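Local atomic coordinates of choline kinase (Cryptosporidium parvum, PDB entry 3MES), a protein that probably phosphorylates choline and ethanolamine as a nucleotide- and metal-dependent kinase, and is held here with ADP and magnesium. Residues Val88-Asn93 with His102-Phe107; Leu106-Gly111 with Arg147-Ile152; Glu237-Gly242 with Glu361-Ile366. One frame throughout, in Å; residues are numbered along the deposited sequence.

Contact 1: residues Val88-Asn93 with His102-Phe107. With ADP (adenosine-5'-diphosphate), chain I.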
loop_
_atom_site.group_PDB
_atom_site.type_symbol
_atom_site.label_atom_id
_atom_site.label_comp_id
_atom_site.label_asym_id
_atom_site.label_seq_id
_atom_site.Cartn_x
_atom_site.Cartn_y
_atom_site.Cartn_z
ATOM N N VAL B 88 -7.939 10.266 23.876
ATOM C CA VAL B 88 -8.663 9.316 23.055
ATOM C C VAL B 88 -10.025 9.081 23.695
ATOM O O VAL B 88 -10.117 8.567 24.810
ATOM C CB VAL B 88 -7.915 7.986 22.911
ATOM C CG1 VAL B 88 -8.607 7.110 21.883
ATOM C CG2 VAL B 88 -6.470 8.232 22.508
ATOM N N VAL B 89 -11.078 9.479 22.990
ATOM C CA VAL B 89 -12.434 9.336 23.498
ATOM C C VAL B 89 -13.147 8.205 22.770
ATOM O O VAL B 89 -13.450 8.316 21.583
ATOM C CB VAL B 89 -13.238 10.637 23.336
ATOM C CG1 VAL B 89 -14.605 10.499 23.988
ATOM C CG2 VAL B 89 -12.471 11.810 23.933
ATOM N N SER B 90 -13.412 7.120 23.487
ATOM C CA SER B 90 -14.002 5.935 22.879
ATOM C C SER B 90 -15.396 5.636 23.417
ATOM O O SER B 90 -15.759 6.057 24.514
ATOM C CB SER B 90 -13.102 4.719 23.109
ATOM O OG SER B 90 -11.773 4.980 22.700
ATOM N N ILE B 91 -16.173 4.908 22.623
ATOM C CA ILE B 91 -17.423 4.331 23.087
ATOM C C ILE B 91 -17.140 2.883 23.468
ATOM O O ILE B 91 -16.718 2.087 22.630
ATOM C CB ILE B 91 -18.507 4.371 21.995
ATOM C CG1 ILE B 91 -18.731 5.808 21.517
ATOM C CG2 ILE B 91 -19.802 3.768 22.507
ATOM C CD1 ILE B 91 -19.130 6.769 22.617
ATOM N N VAL B 92 -17.362 2.548 24.734
ATOM C CA VAL B 92 -16.976 1.238 25.254
ATOM C C VAL B 92 -18.067 0.177 25.117
ATOM O O VAL B 92 -17.832 -0.998 25.397
ATOM C CB VAL B 92 -16.537 1.328 26.728
ATOM C CG1 VAL B 92 -15.200 2.049 26.840
ATOM C CG2 VAL B 92 -17.604 2.025 27.560
ATOM N N ASN B 93 -19.257 0.592 24.691
ATOM C CA ASN B 93 -20.356 -0.346 24.474
ATOM C C ASN B 93 -20.486 -0.732 23.004
ATOM O O ASN B 93 -20.690 0.125 22.145
ATOM C CB ASN B 93 -21.676 0.241 24.979
ATOM C CG ASN B 93 -22.864 -0.665 24.696
ATOM O OD1 ASN B 93 -23.996 -0.361 25.073
ATOM N ND2 ASN B 93 -22.609 -1.783 24.029
ATOM N N HIS B 102 -17.912 6.953 13.953
ATOM C CA HIS B 102 -16.778 7.356 14.780
ATOM C C HIS B 102 -16.917 6.847 16.209
ATOM O O HIS B 102 -17.347 7.588 17.094
ATOM C CB HIS B 102 -16.638 8.879 14.796
ATOM C CG HIS B 102 -16.422 9.484 13.445
ATOM N ND1 HIS B 102 -17.399 10.200 12.786
ATOM C CD2 HIS B 102 -15.341 9.486 12.630
ATOM C CE1 HIS B 102 -16.928 10.617 11.624
ATOM N NE2 HIS B 102 -15.682 10.197 11.505
ATOM N N PRO B 103 -16.554 5.577 16.439
ATOM C CA PRO B 103 -16.576 4.977 17.770
ATOM C C PRO B 103 -15.462 5.530 18.655
ATOM O O PRO B 103 -15.628 5.637 19.870
ATOM C CB PRO B 103 -16.339 3.491 17.486
ATOM C CG PRO B 103 -15.592 3.470 16.207
ATOM C CD PRO B 103 -16.127 4.618 15.406
ATOM N N ARG B 104 -14.336 5.873 18.041
ATOM C CA ARG B 104 -13.228 6.505 18.747
ATOM C C ARG B 104 -12.856 7.809 18.053
ATOM O O ARG B 104 -12.903 7.900 16.829
ATOM C CB ARG B 104 -12.015 5.572 18.797
ATOM C CG ARG B 104 -12.250 4.289 19.584
ATOM C CD ARG B 104 -11.215 3.217 19.254
ATOM N NE ARG B 104 -9.901 3.510 19.821
ATOM C CZ ARG B 104 -9.548 3.234 21.074
ATOM N NH1 ARG B 104 -10.417 2.665 21.900
ATOM N NH2 ARG B 104 -8.328 3.531 21.505
ATOM N N ILE B 105 -12.498 8.820 18.836
ATOM C CA ILE B 105 -12.037 10.082 18.274
ATOM C C ILE B 105 -10.815 10.597 19.021
ATOM O O ILE B 105 -10.489 10.113 20.107
ATOM C CB ILE B 105 -13.141 11.170 18.271
ATOM C CG1 ILE B 105 -13.487 11.608 19.697
ATOM C CG2 ILE B 105 -14.371 10.687 17.518
ATOM C CD1 ILE B 105 -12.476 12.559 20.308
ATOM N N LEU B 106 -10.139 11.573 18.423
ATOM C CA LEU B 106 -8.962 12.183 19.024
ATOM C C LEU B 106 -9.299 13.616 19.418
ATOM O O LEU B 106 -9.566 14.456 18.561
ATOM C CB LEU B 106 -7.792 12.153 18.035
ATOM C CG LEU B 106 -6.398 12.573 18.505
ATOM C CD1 LEU B 106 -6.310 14.080 18.701
ATOM C CD2 LEU B 106 -6.010 11.830 19.776
ATOM N N PHE B 107 -9.307 13.887 20.720
ATOM C CA PHE B 107 -9.647 15.217 21.219
ATOM C C PHE B 107 -8.379 16.024 21.459
ATOM O O PHE B 107 -7.593 15.707 22.348
ATOM C CB PHE B 107 -10.457 15.113 22.512
ATOM C CG PHE B 107 -11.247 16.351 22.835
ATOM C CD1 PHE B 107 -12.603 16.418 22.553
ATOM C CD2 PHE B 107 -10.637 17.447 23.422
ATOM C CE1 PHE B 107 -13.334 17.554 22.849
ATOM C CE2 PHE B 107 -11.365 18.587 23.721
ATOM C CZ PHE B 107 -12.715 18.639 23.433
HETATM P PB ADP I . 1.942 17.304 19.716
HETATM O O1B ADP I . 1.831 17.657 21.181
HETATM O O2B ADP I . 1.064 18.128 18.806
HETATM O O3B ADP I . 3.364 17.129 19.234
HETATM P PA ADP I . 1.287 14.928 18.319
HETATM O O1A ADP I . 2.683 14.860 17.746
HETATM O O2A ADP I . 0.127 15.353 17.456
HETATM O O3A ADP I . 1.295 15.835 19.651
HETATM O "O5'" ADP I . 0.951 13.498 18.966
HETATM C "C5'" ADP I . 0.281 12.502 18.210
HETATM C "C4'" ADP I . 0.579 11.160 18.852
HETATM O "O4'" ADP I . -0.595 10.692 19.511
HETATM C "C3'" ADP I . 0.942 10.140 17.789
HETATM O "O3'" ADP I . 2.242 9.612 18.049
HETATM C "C2'" ADP I . -0.105 9.055 17.898
HETATM O "O2'" ADP I . 0.452 7.933 18.585
HETATM C "C1'" ADP I . -1.215 9.682 18.722
HETATM N N9 ADP I . -2.185 10.342 17.818
HETATM C C8 ADP I . -2.215 11.656 17.523
HETATM N N7 ADP I . -3.228 11.947 16.666
HETATM C C5 ADP I . -3.868 10.793 16.401
HETATM C C6 ADP I . -5.027 10.385 15.574
HETATM N N6 ADP I . -5.717 11.294 14.843
HETATM N N1 ADP I . -5.371 9.077 15.576
HETATM C C2 ADP I . -4.690 8.166 16.298
HETATM N N3 ADP I . -3.632 8.463 17.073
HETATM C C4 ADP I . -3.179 9.737 17.163
#
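The guanidinium group of Arg104 presents one face to strand 85-91, where it is covered by Ser90 OG and by the methyl Val88 CG1, which stands 3.6 Å from Arg104 NH2. The setting is an antiparallel pairing in the five-stranded sheet of the N-terminal lobe of a protein-kinase-like fold, to which choline kinases belong. Ser90 OG comes to 2.8 Å from Arg104 NH1, but it sits over the plane, where the N-H groups do not point, and the angle is too poor for a hydrogen bond. A bend about the CG-CD bond (chi3 73°) swings NE and the guanidinium of Arg104 toward Ser90 and Val88. The strands run at 158° to each other, with Val89 and Ile105 as the hydrogen-bonded pair: Val89 N gives to Ile105 O, and Ile105 N returns the bond to Val89 O, both at 3.0 Å. One further bond, Ile91 N to Pro103 O (2.9 Å), follows where strand 85-91 ends.

On the opposite side of the sheet from Ser90 and Arg104, Val89 and Ile105 run alongside one another. Ile105 has CG1 between its backbone N and carbonyl carbon (chi1 68°), and its CD1 packs 3.7 Å from Val89 CB. Helix 51-61 covers this face through Ile54, which touches both Val89 and Phe107. Leu106, on the side of the sheet that carries Val88, Ser90 and Arg104, turns to the nucleotide, its CG 3.7 Å from N7 of the ADP adenine.

Contact 2: residues Leu106-Gly111 with Arg147-Ile152. With ADP (adenosine-5'-diphosphate), chain I.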
loop_
_atom_site.group_PDB
_atom_site.type_symbol
_atom_site.label_atom_id
_atom_site.label_comp_id
_atom_site.label_asym_id
_atom_site.label_seq_id
_atom_site.Cartn_x
_atom_site.Cartn_y
_atom_site.Cartn_z
ATOM N N LEU B 106 -10.139 11.573 18.423
ATOM C CA LEU B 106 -8.962 12.183 19.024
ATOM C C LEU B 106 -9.299 13.616 19.418
ATOM O O LEU B 106 -9.566 14.456 18.561
ATOM C CB LEU B 106 -7.792 12.153 18.035
ATOM C CG LEU B 106 -6.398 12.573 18.505
ATOM C CD1 LEU B 106 -6.310 14.080 18.701
ATOM C CD2 LEU B 106 -6.010 11.830 19.776
ATOM N N PHE B 107 -9.307 13.887 20.720
ATOM C CA PHE B 107 -9.647 15.217 21.219
ATOM C C PHE B 107 -8.379 16.024 21.459
ATOM O O PHE B 107 -7.593 15.707 22.348
ATOM C CB PHE B 107 -10.457 15.113 22.512
ATOM C CG PHE B 107 -11.247 16.351 22.835
ATOM C CD1 PHE B 107 -12.603 16.418 22.553
ATOM C CD2 PHE B 107 -10.637 17.447 23.422
ATOM C CE1 PHE B 107 -13.334 17.554 22.849
ATOM C CE2 PHE B 107 -11.365 18.587 23.721
ATOM C CZ PHE B 107 -12.715 18.639 23.433
ATOM N N ARG B 108 -8.190 17.073 20.666
ATOM C CA ARG B 108 -6.969 17.867 20.730
ATOM C C ARG B 108 -7.216 19.261 21.297
ATOM O O ARG B 108 -8.003 20.033 20.752
ATOM C CB ARG B 108 -6.334 17.972 19.339
ATOM C CG ARG B 108 -5.102 18.854 19.281
ATOM C CD ARG B 108 -4.575 18.976 17.856
ATOM N NE ARG B 108 -4.077 17.706 17.336
ATOM C CZ ARG B 108 -2.836 17.260 17.515
ATOM N NH1 ARG B 108 -1.965 17.980 18.208
ATOM N NH2 ARG B 108 -2.466 16.094 17.003
ATOM N N ILE B 109 -6.535 19.577 22.394
ATOM C CA ILE B 109 -6.586 20.915 22.969
ATOM C C ILE B 109 -5.244 21.620 22.779
ATOM O O ILE B 109 -4.210 21.131 23.227
ATOM C CB ILE B 109 -6.953 20.877 24.464
ATOM C CG1 ILE B 109 -8.275 20.131 24.667
ATOM C CG2 ILE B 109 -7.042 22.289 25.024
ATOM C CD1 ILE B 109 -8.805 20.200 26.083
ATOM N N TYR B 110 -5.266 22.766 22.107
ATOM C CA TYR B 110 -4.035 23.471 21.764
ATOM C C TYR B 110 -3.318 24.030 22.990
ATOM O O TYR B 110 -3.861 24.871 23.709
ATOM C CB TYR B 110 -4.317 24.599 20.770
ATOM C CG TYR B 110 -5.040 24.149 19.521
ATOM C CD1 TYR B 110 -4.596 23.051 18.797
ATOM C CD2 TYR B 110 -6.159 24.832 19.058
ATOM C CE1 TYR B 110 -5.250 22.638 17.654
ATOM C CE2 TYR B 110 -6.820 24.426 17.912
ATOM C CZ TYR B 110 -6.360 23.328 17.215
ATOM O OH TYR B 110 -7.010 22.916 16.073
ATOM N N GLY B 111 -2.098 23.560 23.220
ATOM C CA GLY B 111 -1.250 24.114 24.266
ATOM C C GLY B 111 -0.354 25.183 23.672
ATOM O O GLY B 111 -0.347 25.383 22.460
ATOM N N ARG B 147 -9.849 20.903 18.662
ATOM C CA ARG B 147 -10.587 20.257 17.580
ATOM C C ARG B 147 -10.834 18.780 17.858
ATOM O O ARG B 147 -10.138 18.162 18.662
ATOM C CB ARG B 147 -9.857 20.431 16.243
ATOM C CG ARG B 147 -8.482 19.776 16.169
ATOM C CD ARG B 147 -7.897 19.934 14.771
ATOM N NE ARG B 147 -6.673 19.161 14.570
ATOM C CZ ARG B 147 -5.473 19.696 14.373
ATOM N NH1 ARG B 147 -5.325 21.014 14.352
ATOM N NH2 ARG B 147 -4.418 18.914 14.192
ATOM N N ILE B 148 -11.846 18.227 17.200
ATOM C CA ILE B 148 -12.144 16.803 17.288
ATOM C C ILE B 148 -11.732 16.127 15.986
ATOM O O ILE B 148 -12.238 16.462 14.917
ATOM C CB ILE B 148 -13.645 16.554 17.530
ATOM C CG1 ILE B 148 -14.105 17.243 18.815
ATOM C CG2 ILE B 148 -13.938 15.062 17.594
ATOM C CD1 ILE B 148 -15.589 17.086 19.093
ATOM N N GLU B 149 -10.806 15.180 16.081
ATOM C CA GLU B 149 -10.304 14.484 14.904
ATOM C C GLU B 149 -10.767 13.037 14.854
ATOM O O GLU B 149 -11.093 12.434 15.878
ATOM C CB GLU B 149 -8.775 14.489 14.884
ATOM C CG GLU B 149 -8.131 15.853 14.932
ATOM C CD GLU B 149 -6.620 15.757 14.939
ATOM O OE1 GLU B 149 -6.099 14.652 14.671
ATOM O OE2 GLU B 149 -5.955 16.776 15.217
ATOM N N GLU B 150 -10.774 12.483 13.647
ATOM C CA GLU B 150 -10.947 11.056 13.458
ATOM C C GLU B 150 -9.781 10.335 14.123
ATOM O O GLU B 150 -8.621 10.710 13.932
ATOM C CB GLU B 150 -10.970 10.736 11.964
ATOM C CG GLU B 150 -10.676 9.293 11.625
ATOM C CD GLU B 150 -10.523 9.070 10.131
ATOM O OE1 GLU B 150 -10.263 10.051 9.401
ATOM O OE2 GLU B 150 -10.659 7.910 9.690
ATOM N N PHE B 151 -10.080 9.312 14.916
ATOM C CA PHE B 151 -9.019 8.533 15.536
ATOM C C PHE B 151 -8.501 7.462 14.582
ATOM O O PHE B 151 -9.208 6.507 14.263
ATOM C CB PHE B 151 -9.485 7.892 16.846
ATOM C CG PHE B 151 -8.412 7.097 17.538
ATOM C CD1 PHE B 151 -7.493 7.722 18.366
ATOM C CD2 PHE B 151 -8.311 5.729 17.348
ATOM C CE1 PHE B 151 -6.500 6.997 18.999
ATOM C CE2 PHE B 151 -7.321 4.997 17.979
ATOM C CZ PHE B 151 -6.413 5.633 18.806
ATOM N N ILE B 152 -7.266 7.637 14.126
ATOM C CA ILE B 152 -6.605 6.648 13.286
ATOM C C ILE B 152 -6.135 5.485 14.150
ATOM O O ILE B 152 -5.105 5.575 14.816
ATOM C CB ILE B 152 -5.388 7.256 12.568
ATOM C CG1 ILE B 152 -5.796 8.517 11.798
ATOM C CG2 ILE B 152 -4.727 6.225 11.658
ATOM C CD1 ILE B 152 -7.031 8.347 10.929
HETATM P PB ADP I . 1.942 17.304 19.716
HETATM O O1B ADP I . 1.831 17.657 21.181
HETATM O O2B ADP I . 1.064 18.128 18.806
HETATM O O3B ADP I . 3.364 17.129 19.234
HETATM P PA ADP I . 1.287 14.928 18.319
HETATM O O1A ADP I . 2.683 14.860 17.746
HETATM O O2A ADP I . 0.127 15.353 17.456
HETATM O O3A ADP I . 1.295 15.835 19.651
HETATM O "O5'" ADP I . 0.951 13.498 18.966
HETATM C "C5'" ADP I . 0.281 12.502 18.210
HETATM C "C4'" ADP I . 0.579 11.160 18.852
HETATM O "O4'" ADP I . -0.595 10.692 19.511
HETATM C "C3'" ADP I . 0.942 10.140 17.789
HETATM O "O3'" ADP I . 2.242 9.612 18.049
HETATM C "C2'" ADP I . -0.105 9.055 17.898
HETATM O "O2'" ADP I . 0.452 7.933 18.585
HETATM C "C1'" ADP I . -1.215 9.682 18.722
HETATM N N9 ADP I . -2.185 10.342 17.818
HETATM C C8 ADP I . -2.215 11.656 17.523
HETATM N N7 ADP I . -3.228 11.947 16.666
HETATM C C5 ADP I . -3.868 10.793 16.401
HETATM C C6 ADP I . -5.027 10.385 15.574
HETATM N N6 ADP I . -5.717 11.294 14.843
HETATM N N1 ADP I . -5.371 9.077 15.576
HETATM C C2 ADP I . -4.690 8.166 16.298
HETATM N N3 ADP I . -3.632 8.463 17.073
HETATM C C4 ADP I . -3.179 9.737 17.163
#
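Strands 104-109 and 146-150 run antiparallel at 148°, joined by paired backbone hydrogen bonds between Leu106 and Glu149 and between Arg108 and Arg147. This part of the kinase-like N-terminal lobe contributes one wall of the ADP pocket, reaching both adenine and phosphates; the backbone N atoms of Leu82, Thr83 and Asn84 add further bonds. Arg108, Arg147 and Glu149 make a salt-bridge network centred on Glu149 OE2. Arg108 NE reaches that oxygen at 3.0 Å and Arg147 NE at 2.6 Å, from opposite faces of the carboxylate plane. The two guanidinium planes are 38° apart, and Arg108 CD lies over the centre of one face of Arg147. The shared carboxylate probably offsets the charge of this close arginine pair. Arg147 NH1 also donates to Tyr110 OH, near the edge of the tyrosine ring.

With its chain bent at chi3, Arg108 offers both terminal nitrogens to the diphosphate: NH2 bonds to ADP O2A at 2.7 Å, almost straight at 174°, and NH1 to O2B at 3.1 Å. At the adenine, Glu150 O accepts from N6, while Glu149 OE1 makes only a weak bond to it. Adenine C2 lies over one face of the Phe151 ring, displaced toward its rim, and Ile152 N donates to ADP N1 at 2.8 Å.

Contact 3: residues Glu237-Gly242 with Glu361-Ile366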
loop_
_atom_site.group_PDB
_atom_site.type_symbol
_atom_site.label_atom_id
_atom_site.label_comp_id
_atom_site.label_asym_id
_atom_site.label_seq_id
_atom_site.Cartn_x
_atom_site.Cartn_y
_atom_site.Cartn_z
ATOM N N GLU B 237 25.370 26.354 -0.929
ATOM C CA GLU B 237 26.253 25.989 -2.032
ATOM C C GLU B 237 26.317 24.472 -2.184
ATOM O O GLU B 237 26.355 23.949 -3.297
ATOM C CB GLU B 237 27.662 26.551 -1.814
ATOM C CG GLU B 237 27.764 28.066 -1.926
ATOM C CD GLU B 237 27.089 28.788 -0.773
ATOM O OE1 GLU B 237 26.466 28.111 0.074
ATOM O OE2 GLU B 237 27.181 30.035 -0.713
ATOM N N LEU B 238 26.321 23.773 -1.053
ATOM C CA LEU B 238 26.419 22.318 -1.048
ATOM C C LEU B 238 25.197 21.648 -1.680
ATOM O O LEU B 238 25.335 20.743 -2.504
ATOM C CB LEU B 238 26.627 21.806 0.378
ATOM C CG LEU B 238 26.753 20.294 0.556
ATOM C CD1 LEU B 238 27.337 19.965 1.920
ATOM C CD2 LEU B 238 25.405 19.616 0.362
ATOM N N ILE B 239 24.007 22.094 -1.294
ATOM C CA ILE B 239 22.768 21.531 -1.824
ATOM C C ILE B 239 22.476 21.997 -3.249
ATOM O O ILE B 239 21.898 21.258 -4.043
ATOM C CB ILE B 239 21.559 21.875 -0.930
ATOM C CG1 ILE B 239 21.483 20.919 0.265
ATOM C CG2 ILE B 239 20.271 21.796 -1.733
ATOM C CD1 ILE B 239 22.698 20.954 1.160
ATOM N N MET B 240 22.872 23.227 -3.565
ATOM C CA MET B 240 22.608 23.804 -4.883
ATOM C C MET B 240 23.783 23.664 -5.852
ATOM O O MET B 240 23.776 24.251 -6.932
ATOM C CB MET B 240 22.208 25.274 -4.756
ATOM C CG MET B 240 20.741 25.549 -5.036
ATOM S SD MET B 240 19.592 24.676 -3.956
ATOM C CE MET B 240 18.052 25.013 -4.801
ATOM N N GLY B 241 24.788 22.888 -5.461
ATOM C CA GLY B 241 25.933 22.625 -6.327
ATOM C C GLY B 241 26.766 23.844 -6.685
ATOM O O GLY B 241 26.896 24.188 -7.859
ATOM N N GLY B 242 27.330 24.496 -5.672
ATOM C CA GLY B 242 28.244 25.621 -5.880
ATOM C C GLY B 242 27.567 26.976 -5.965
ATOM O O GLY B 242 28.228 28.013 -6.015
ATOM N N GLU B 361 20.855 11.574 -1.580
ATOM C CA GLU B 361 21.857 11.385 -0.533
ATOM C C GLU B 361 22.331 12.720 0.031
ATOM O O GLU B 361 22.601 12.842 1.223
ATOM C CB GLU B 361 23.047 10.584 -1.063
ATOM C CG GLU B 361 22.784 9.092 -1.169
ATOM C CD GLU B 361 22.485 8.464 0.179
ATOM O OE1 GLU B 361 21.297 8.207 0.464
ATOM O OE2 GLU B 361 23.435 8.240 0.960
ATOM N N VAL B 362 22.433 13.720 -0.837
ATOM C CA VAL B 362 22.886 15.044 -0.427
ATOM C C VAL B 362 21.978 15.632 0.650
ATOM O O VAL B 362 22.450 16.208 1.626
ATOM C CB VAL B 362 22.940 16.011 -1.625
ATOM C CG1 VAL B 362 22.953 17.457 -1.144
ATOM C CG2 VAL B 362 24.151 15.709 -2.498
ATOM N N PHE B 363 20.671 15.478 0.465
ATOM C CA PHE B 363 19.694 16.042 1.389
ATOM C C PHE B 363 19.721 15.396 2.772
ATOM O O PHE B 363 19.021 15.845 3.679
ATOM C CB PHE B 363 18.285 15.950 0.798
ATOM C CG PHE B 363 18.030 16.928 -0.313
ATOM C CD1 PHE B 363 17.624 18.223 -0.033
ATOM C CD2 PHE B 363 18.194 16.552 -1.637
ATOM C CE1 PHE B 363 17.389 19.127 -1.054
ATOM C CE2 PHE B 363 17.959 17.451 -2.661
ATOM C CZ PHE B 363 17.556 18.740 -2.371
ATOM N N THR B 364 20.520 14.342 2.937
ATOM C CA THR B 364 20.618 13.668 4.229
ATOM C C THR B 364 21.246 14.590 5.269
ATOM O O THR B 364 20.945 14.498 6.464
ATOM C CB THR B 364 21.444 12.363 4.149
ATOM O OG1 THR B 364 22.764 12.651 3.671
ATOM C CG2 THR B 364 20.781 11.357 3.222
ATOM N N LEU B 365 22.126 15.474 4.809
ATOM C CA LEU B 365 22.801 16.409 5.695
ATOM C C LEU B 365 21.822 17.462 6.203
ATOM O O LEU B 365 21.927 17.928 7.339
ATOM C CB LEU B 365 23.982 17.072 4.981
ATOM C CG LEU B 365 25.015 16.144 4.326
ATOM C CD1 LEU B 365 26.055 16.952 3.573
ATOM C CD2 LEU B 365 25.683 15.236 5.352
ATOM N N ILE B 366 20.866 17.834 5.358
ATOM C CA ILE B 366 19.841 18.791 5.754
ATOM C C ILE B 366 19.071 18.267 6.964
ATOM O O ILE B 366 18.738 19.023 7.874
ATOM C CB ILE B 366 18.862 19.085 4.601
ATOM C CG1 ILE B 366 19.608 19.697 3.414
ATOM C CG2 ILE B 366 17.755 20.021 5.064
ATOM C CD1 ILE B 366 20.162 21.082 3.677
#
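Leu238 and Val362 pass one another antiparallel, Leu238 CD2 meeting Val362 CG1 at 3.6 Å. The other leucine methyl, CD1, meets Leu365 CD1 at 3.7 Å, and there the two side chains are nearly perpendicular. Leu238 holds its CG anti to the backbone N (chi1 -180°), and the two methyls of its fork divide between residues three apart, on either side of the break between the helices. Ile239, branched at CB, also divides its contacts. Its CD1, at the end of one branch, packs against Ile366 CD1 at 3.6 Å, the side chains oblique to one another, while the other branch, CG2, comes obliquely to the Phe363 ring, 4.0 Å from CE1. Ile239 CG1 also approaches Val362 CG1 at 4.0 Å. No hydrogen bond crosses the contact, which is aliphatic and aromatic packing in the helical part of the kinase-like fold.

The last turn of helix 235-239 is thus set against the junction of helices 351-362 and 364-376. Helix 198-214 borders the same core, with Phe199 on Ile239 and Leu198 on both Phe363 and Ile366. Helix 294-303 packs on Phe363 through Ala296 and Ala299, and helix 391-411 covers Leu365 through Tyr402 and Lys405.

Overall arrangement
Contacts 1 and 2 are neighbouring strand pairings of one antiparallel sheet: both use strand 104-109, share Leu106 and Phe107, and touch ADP. Their centres lie 11 Å apart, and they meet directly where Val88 CG1 packs 3.6 Å from Phe151 CE1. All three contacts are largely buried, though contact 1 reaches one exposed residue, Pro103. Both strand pairings have a backbone ladder; contact 2 adds a salt-bridge network and bonds to ADP, contact 1 mainly apolar packing and a guanidinium lying over Ser90 and Val88. Contact 3 lies on the opposite side of the chain's centre, its centre about 37 Å from that of contact 2, and joins helices through apolar side chains alone.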